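Local coordinates for NAD(P)H-flavin oxidoreductase (Staphylococcus epidermidis ATCC 12228, PDB 3GBH), which probably uses bound FMN to pass electrons from NAD(P)H to flavin or another acceptor, at the interface of chains A and B. Numbering follows the deposited sequence. Chains: chain A/B, NAD(P)H-flavin oxidoreductase.

Contact 1: the interface of chains A and B. Residues chain A 52, 55, 97, 100-101, 104; chain B 203-205.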
# COMPACT_ATOMS: atom_id res chain seq x y z
N GLN A 52 -12.07 -25.83 -6.12
CA GLN A 52 -10.95 -25.08 -5.54
C GLN A 52 -9.97 -25.97 -4.80
O GLN A 52 -9.73 -25.78 -3.59
CB GLN A 52 -11.49 -23.98 -4.60
CG GLN A 52 -12.33 -22.93 -5.29
CD GLN A 52 -13.22 -22.20 -4.32
OE1 GLN A 52 -12.73 -21.39 -3.52
NE2 GLN A 52 -14.54 -22.47 -4.37
N ARG A 55 -3.88 -25.75 -2.56
CA ARG A 55 -3.45 -25.49 -1.19
C ARG A 55 -2.02 -24.95 -1.23
O ARG A 55 -1.16 -25.55 -1.84
CB ARG A 55 -3.49 -26.79 -0.38
CG ARG A 55 -4.84 -27.55 -0.43
CD ARG A 55 -5.93 -26.90 0.44
NE ARG A 55 -7.14 -27.69 0.38
CZ ARG A 55 -8.13 -27.49 -0.48
NH1 ARG A 55 -8.10 -26.48 -1.35
NH2 ARG A 55 -9.18 -28.33 -0.48
N LYS A 97 -14.68 -30.29 0.98
CA LYS A 97 -15.11 -28.91 1.23
C LYS A 97 -16.35 -28.48 0.42
O LYS A 97 -16.72 -27.29 0.42
CB LYS A 97 -13.95 -27.95 0.95
CG LYS A 97 -12.77 -28.11 1.91
CD LYS A 97 -11.81 -26.96 1.76
CE LYS A 97 -10.46 -27.27 2.45
NZ LYS A 97 -10.54 -27.34 3.94
N GLN A 100 -19.15 -26.81 2.59
CA GLN A 100 -18.69 -25.46 2.92
C GLN A 100 -18.81 -24.49 1.75
O GLN A 100 -19.38 -23.39 1.89
CB GLN A 100 -17.25 -25.47 3.43
CG GLN A 100 -16.71 -24.08 3.73
CD GLN A 100 -15.25 -24.12 4.20
OE1 GLN A 100 -14.62 -25.20 4.23
NE2 GLN A 100 -14.71 -22.95 4.58
N ILE A 101 -18.23 -24.84 0.61
CA ILE A 101 -18.21 -23.96 -0.54
C ILE A 101 -19.64 -23.61 -1.04
O ILE A 101 -20.02 -22.43 -1.17
CB ILE A 101 -17.37 -24.58 -1.68
CG1 ILE A 101 -15.88 -24.63 -1.30
CG2 ILE A 101 -17.56 -23.79 -3.00
CD1 ILE A 101 -15.01 -25.60 -2.18
N ASP A 104 -21.66 -21.62 1.41
CA ASP A 104 -21.35 -20.17 1.35
C ASP A 104 -22.08 -19.47 0.21
O ASP A 104 -22.50 -18.31 0.33
CB ASP A 104 -19.83 -19.93 1.21
CG ASP A 104 -19.03 -20.26 2.50
OD1 ASP A 104 -19.60 -20.59 3.56
OD2 ASP A 104 -17.78 -20.19 2.46
N ARG B 203 -15.79 -18.06 -3.31
CA ARG B 203 -14.48 -18.67 -3.08
C ARG B 203 -14.30 -18.90 -1.58
O ARG B 203 -14.87 -18.18 -0.76
CB ARG B 203 -13.36 -17.80 -3.64
CG ARG B 203 -13.38 -17.65 -5.14
CD ARG B 203 -13.10 -18.97 -5.87
NE ARG B 203 -13.00 -18.79 -7.30
CZ ARG B 203 -14.05 -18.64 -8.11
NH1 ARG B 203 -15.29 -18.66 -7.64
NH2 ARG B 203 -13.87 -18.47 -9.41
N LEU B 204 -13.52 -19.93 -1.26
CA LEU B 204 -13.15 -20.28 0.11
C LEU B 204 -12.44 -19.10 0.77
O LEU B 204 -11.75 -18.34 0.09
CB LEU B 204 -12.16 -21.47 0.09
CG LEU B 204 -12.65 -22.90 -0.15
CD1 LEU B 204 -11.47 -23.85 -0.43
CD2 LEU B 204 -13.47 -23.43 1.03
N PRO B 205 -12.55 -18.97 2.10
CA PRO B 205 -11.74 -17.98 2.80
C PRO B 205 -10.29 -18.37 2.67
O PRO B 205 -9.99 -19.59 2.68
CB PRO B 205 -12.16 -18.13 4.27
CG PRO B 205 -13.36 -18.98 4.27
CD PRO B 205 -13.40 -19.74 3.01

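Contact 2: the interface of chains A and B. Residues chain A 45, 144-145, 148, 152; chain B 45, 144-145, 148, 152.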
# COMPACT_ATOMS: atom_id res chain seq x y z
N ALA A 45 -9.48 -17.48 -9.60
CA ALA A 45 -9.38 -18.38 -10.74
C ALA A 45 -10.50 -19.41 -10.77
O ALA A 45 -11.07 -19.76 -9.72
CB ALA A 45 -8.04 -19.10 -10.73
N SER A 144 -2.83 -25.06 -11.53
CA SER A 144 -2.06 -24.33 -12.52
C SER A 144 -2.78 -23.07 -13.02
O SER A 144 -2.16 -22.01 -13.21
CB SER A 144 -1.67 -25.24 -13.67
OG SER A 144 -0.84 -26.29 -13.20
N LEU A 145 -4.08 -23.17 -13.19
CA LEU A 145 -4.89 -22.00 -13.55
C LEU A 145 -4.71 -20.91 -12.48
O LEU A 145 -4.45 -19.74 -12.81
CB LEU A 145 -6.38 -22.39 -13.70
CG LEU A 145 -6.75 -23.28 -14.88
CD1 LEU A 145 -8.26 -23.72 -14.75
CD2 LEU A 145 -6.49 -22.62 -16.23
N MSE A 148 -1.07 -19.29 -12.47
CA MSE A 148 -0.82 -18.27 -13.48
C MSE A 148 -1.38 -16.92 -13.03
O MSE A 148 -0.72 -15.88 -13.18
CB MSE A 148 -1.44 -18.67 -14.80
CG MSE A 148 -1.13 -17.71 -15.95
SE MSE A 148 0.69 -17.87 -16.60
CE MSE A 148 1.45 -16.25 -15.79
N LEU A 152 0.62 -13.29 -12.27
CA LEU A 152 0.21 -12.03 -12.90
C LEU A 152 -0.14 -11.00 -11.84
O LEU A 152 0.27 -9.82 -11.94
CB LEU A 152 -0.94 -12.26 -13.89
CG LEU A 152 -0.57 -13.07 -15.14
CD1 LEU A 152 -1.82 -13.47 -15.95
CD2 LEU A 152 0.38 -12.31 -16.03
N ALA B 45 2.97 -17.14 -21.77
CA ALA B 45 2.98 -17.94 -20.55
C ALA B 45 4.28 -18.71 -20.43
O ALA B 45 4.87 -19.09 -21.44
CB ALA B 45 1.80 -18.93 -20.57
N SER B 144 -2.29 -25.50 -18.96
CA SER B 144 -3.18 -24.79 -18.05
C SER B 144 -2.69 -23.37 -17.71
O SER B 144 -3.48 -22.43 -17.59
CB SER B 144 -3.40 -25.64 -16.78
OG SER B 144 -4.00 -26.89 -17.15
N LEU B 145 -1.38 -23.20 -17.57
CA LEU B 145 -0.82 -21.87 -17.36
C LEU B 145 -1.19 -20.95 -18.54
O LEU B 145 -1.63 -19.82 -18.34
CB LEU B 145 0.69 -21.92 -17.14
CG LEU B 145 1.22 -22.65 -15.89
CD1 LEU B 145 2.72 -22.71 -15.92
CD2 LEU B 145 0.73 -21.97 -14.60
N MSE B 148 -5.05 -20.01 -18.65
CA MSE B 148 -5.49 -18.93 -17.77
C MSE B 148 -5.16 -17.59 -18.42
O MSE B 148 -5.99 -16.70 -18.47
CB MSE B 148 -4.79 -19.01 -16.41
CG MSE B 148 -5.30 -17.98 -15.42
SE MSE B 148 -7.07 -18.44 -14.73
CE MSE B 148 -8.13 -17.04 -15.60
N LEU B 152 -7.80 -14.51 -19.55
CA LEU B 152 -7.65 -13.13 -19.12
C LEU B 152 -7.52 -12.19 -20.32
O LEU B 152 -8.19 -11.16 -20.40
CB LEU B 152 -6.47 -12.97 -18.14
CG LEU B 152 -6.73 -13.68 -16.81
CD1 LEU B 152 -5.46 -13.82 -15.95
CD2 LEU B 152 -7.81 -12.98 -16.04

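Contact 3: the interface of chains A and B. Residues chain A 208-211; chain B 43, 54-56.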
# COMPACT_ATOMS: atom_id res chain seq x y z
N ASP A 208 2.65 -22.44 -35.46
CA ASP A 208 3.16 -23.76 -35.06
C ASP A 208 2.44 -24.36 -33.85
O ASP A 208 2.72 -25.47 -33.47
CB ASP A 208 4.64 -23.68 -34.70
CG ASP A 208 5.52 -23.37 -35.89
OD1 ASP A 208 5.10 -23.60 -37.05
OD2 ASP A 208 6.64 -22.88 -35.67
N VAL A 209 1.54 -23.61 -33.22
CA VAL A 209 0.84 -24.12 -32.06
C VAL A 209 -0.68 -23.96 -32.10
O VAL A 209 -1.35 -24.50 -31.22
CB VAL A 209 1.38 -23.51 -30.74
CG1 VAL A 209 2.92 -23.72 -30.63
CG2 VAL A 209 1.03 -22.03 -30.60
N ARG A 210 -1.22 -23.22 -33.07
CA ARG A 210 -2.67 -23.10 -33.22
C ARG A 210 -3.10 -23.35 -34.65
O ARG A 210 -2.38 -23.06 -35.62
CB ARG A 210 -3.19 -21.73 -32.73
CG ARG A 210 -2.82 -20.55 -33.60
CD ARG A 210 -3.95 -20.14 -34.50
NE ARG A 210 -3.55 -19.06 -35.40
CZ ARG A 210 -2.88 -19.21 -36.53
NH1 ARG A 210 -2.43 -20.40 -36.90
NH2 ARG A 210 -2.60 -18.15 -37.28
N GLU A 211 -4.29 -23.92 -34.80
CA GLU A 211 -4.88 -24.08 -36.12
C GLU A 211 -6.38 -23.95 -36.08
O GLU A 211 -7.03 -24.32 -35.11
CB GLU A 211 -4.43 -25.39 -36.78
CG GLU A 211 -5.35 -26.56 -36.64
CD GLU A 211 -4.76 -27.84 -37.23
OE1 GLU A 211 -4.60 -27.98 -38.48
OE2 GLU A 211 -4.44 -28.72 -36.41
N THR B 43 0.42 -17.26 -25.23
CA THR B 43 1.58 -18.17 -25.33
C THR B 43 2.88 -17.51 -24.85
O THR B 43 3.93 -18.15 -24.90
CB THR B 43 1.74 -18.67 -26.77
OG1 THR B 43 1.86 -17.54 -27.64
CG2 THR B 43 0.55 -19.54 -27.15
N TRP B 54 1.87 -26.80 -25.64
CA TRP B 54 0.45 -26.59 -25.88
C TRP B 54 0.16 -26.55 -27.36
O TRP B 54 0.94 -26.00 -28.14
CB TRP B 54 -0.04 -25.29 -25.25
CG TRP B 54 0.92 -24.14 -25.38
CD1 TRP B 54 1.26 -23.48 -26.52
CD2 TRP B 54 1.70 -23.55 -24.33
NE1 TRP B 54 2.16 -22.48 -26.24
CE2 TRP B 54 2.46 -22.52 -24.90
CE3 TRP B 54 1.80 -23.79 -22.95
CZ2 TRP B 54 3.32 -21.73 -24.14
CZ3 TRP B 54 2.66 -23.01 -22.20
CH2 TRP B 54 3.40 -22.00 -22.79
N ARG B 55 -1.00 -27.12 -27.73
CA ARG B 55 -1.47 -27.12 -29.12
C ARG B 55 -2.95 -26.78 -29.11
O ARG B 55 -3.74 -27.48 -28.49
CB ARG B 55 -1.27 -28.49 -29.74
CG ARG B 55 0.19 -29.01 -29.68
CD ARG B 55 1.18 -28.19 -30.52
NE ARG B 55 2.51 -28.80 -30.41
CZ ARG B 55 3.50 -28.36 -29.64
NH1 ARG B 55 3.38 -27.25 -28.91
NH2 ARG B 55 4.63 -29.03 -29.60
N ILE B 56 -3.33 -25.72 -29.82
CA ILE B 56 -4.71 -25.20 -29.76
C ILE B 56 -5.47 -25.52 -31.06
O ILE B 56 -5.11 -25.05 -32.13
CB ILE B 56 -4.71 -23.67 -29.54
CG1 ILE B 56 -3.87 -23.30 -28.30
CG2 ILE B 56 -6.20 -23.18 -29.41
CD1 ILE B 56 -3.71 -21.79 -28.08

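Contact 1: the interface of chains A and B
B:Leu204 pushes its isobutyl group between the loop carrying A:Gln52 and the helical stretch made of 3-10 helix 94-97 and helix 98-107, and hides 95 Å² there. The packed part surrounds its two methyls. B:Leu204 CD2 lies 3.6 Å from A:Ile101 CG1, with the two side chains meeting at a slant, and also 3.7 Å from A:Gln100 CD, whose extended chain crosses the leucine at about a right angle. B:Leu204 CD1 is touched by the aliphatic stretch of A:Lys97, 3.8 Å away at CD. Beneath this apolar plug, the backbone N of B:Leu204 donates to the side-chain carbonyl A:Gln52 OE1 at 2.8 Å, nearly straight (170° at H), in the carbonyl plane and on a lone pair. B:Arg203 CD packs 3.6 Å from A:Gln52 CD. A:Arg55 NH1 bonds A:Gln52 O at 2.9 Å within its guanidinium plane, a second-shell link that probably steadies the glutamine backbone. The margin is looser: B:Pro205 hides 17 Å², and A:Asp104, a residue of the calcium site, keeps OD2 4.4 Å from B:Pro205 CD. The site thus fastens the C-terminal segment of one subunit onto the other, and probably helps position B:Arg203, part of the FMN pocket.

Contact 2: the interface of chains A and B
A:Met148 and B:Met148, both selenomethionines, face each other across the two-fold axis where helices 132-156 of the two chains pack together, probably forming the core of the dimer. Followed outward, the A:Met148 side chain starts at CB, which lies 3.7 Å from B:Met148 CB and close to the axis. CG stands anti to the backbone N (chi1 -175°), which directs the chain over the backbone of the partner helix, and the carbonyl oxygen B:Leu145 O is its nearest neighbour. The bend at chi2 (74°) then carries A:Met148 SE across B:Leu145, the two side chains at about a right angle, 3.5 Å from B:Leu145 O and 4.1 Å from B:Leu145 CB. A:Met148 SE also approaches B:Ala45 CB, at 4.3 Å, so the outer part of the chain lies between the partner helix and a loop near the flavin. B:Met148 takes the same course across A:Leu145. On one flank, B:Leu145 CD2 sits against A:Ser144 O, and A:Leu145 CD2 against B:Ser144 O. A:Ser144 CB and B:Ser144 CB meet at 3.6 Å. On the other flank, A:Leu152 and B:Leu152 reach toward each other tip to tip, with A:Leu152 CD1 and B:Leu152 CD1 3.7 Å apart.

Contact 3: the interface of chains A and B
A parallel beta bridge between A:Arg210 and B:Ile56 makes this an edge-strand interface, in which the C-terminal strand 210-212 of one chain extends the sheet of the other at strand 54-59 and probably ties the two subunits together. Two backbone bonds define the register. B:Ile56 N donates to A:Val209 O at 2.7 Å with 171° at H, and A:Glu211 N donates to B:Ile56 O at 3.0 Å with 159° at H. Both groups of B:Ile56 are therefore engaged by residues flanking A:Arg210, the pattern expected of a parallel bridge. A:Val209 hides 72 Å² as a residue, its side chain lying against the B:Trp54 carbonyl and the B:Arg55 guanidinium. A:Val209 CB rests 3.6 Å from B:Trp54 O. A:Val209 CG1, anti to the carbonyl carbon (chi1 -54°), points toward B:Arg55 NH1 at 4.0 Å; the two side chains cross at about a right angle. B:Arg55 is bent at chi2, folding its guanidinium back so that B:Arg55 NH1 bonds B:Trp54 O at 2.8 Å from above the carbonyl plane. Further along, A:Arg210 CB and B:Ile56 CB pass at 4.0 Å. By pinning the chain end, the site secures the C-terminal arm on its neighbour and probably supports the dimer, as is usual in nitroreductases.

The centre of contact 2 lies about 19 Å from that of contact 1 and about 16 Å from that of contact 3, while contacts 1 and 3 are about 33 Å apart, with positions measured as centres of C-alpha atoms. Contact 2 lies on the two-fold axis; contacts 1 and 3 lie towards opposite ends of the interface. Contacts 1 and 3 involve neighbouring stretches of the C-terminal arm, residues 203-205 of chain B and 208-211 of chain A; Arg55 of the receiving subunit occurs in both, in contact 1 behind A:Gln52. Symmetry repeats contacts 1 and 3 with the chains exchanged, while contact 2 maps onto itself, consistent with reciprocal arm exchange around a helical core.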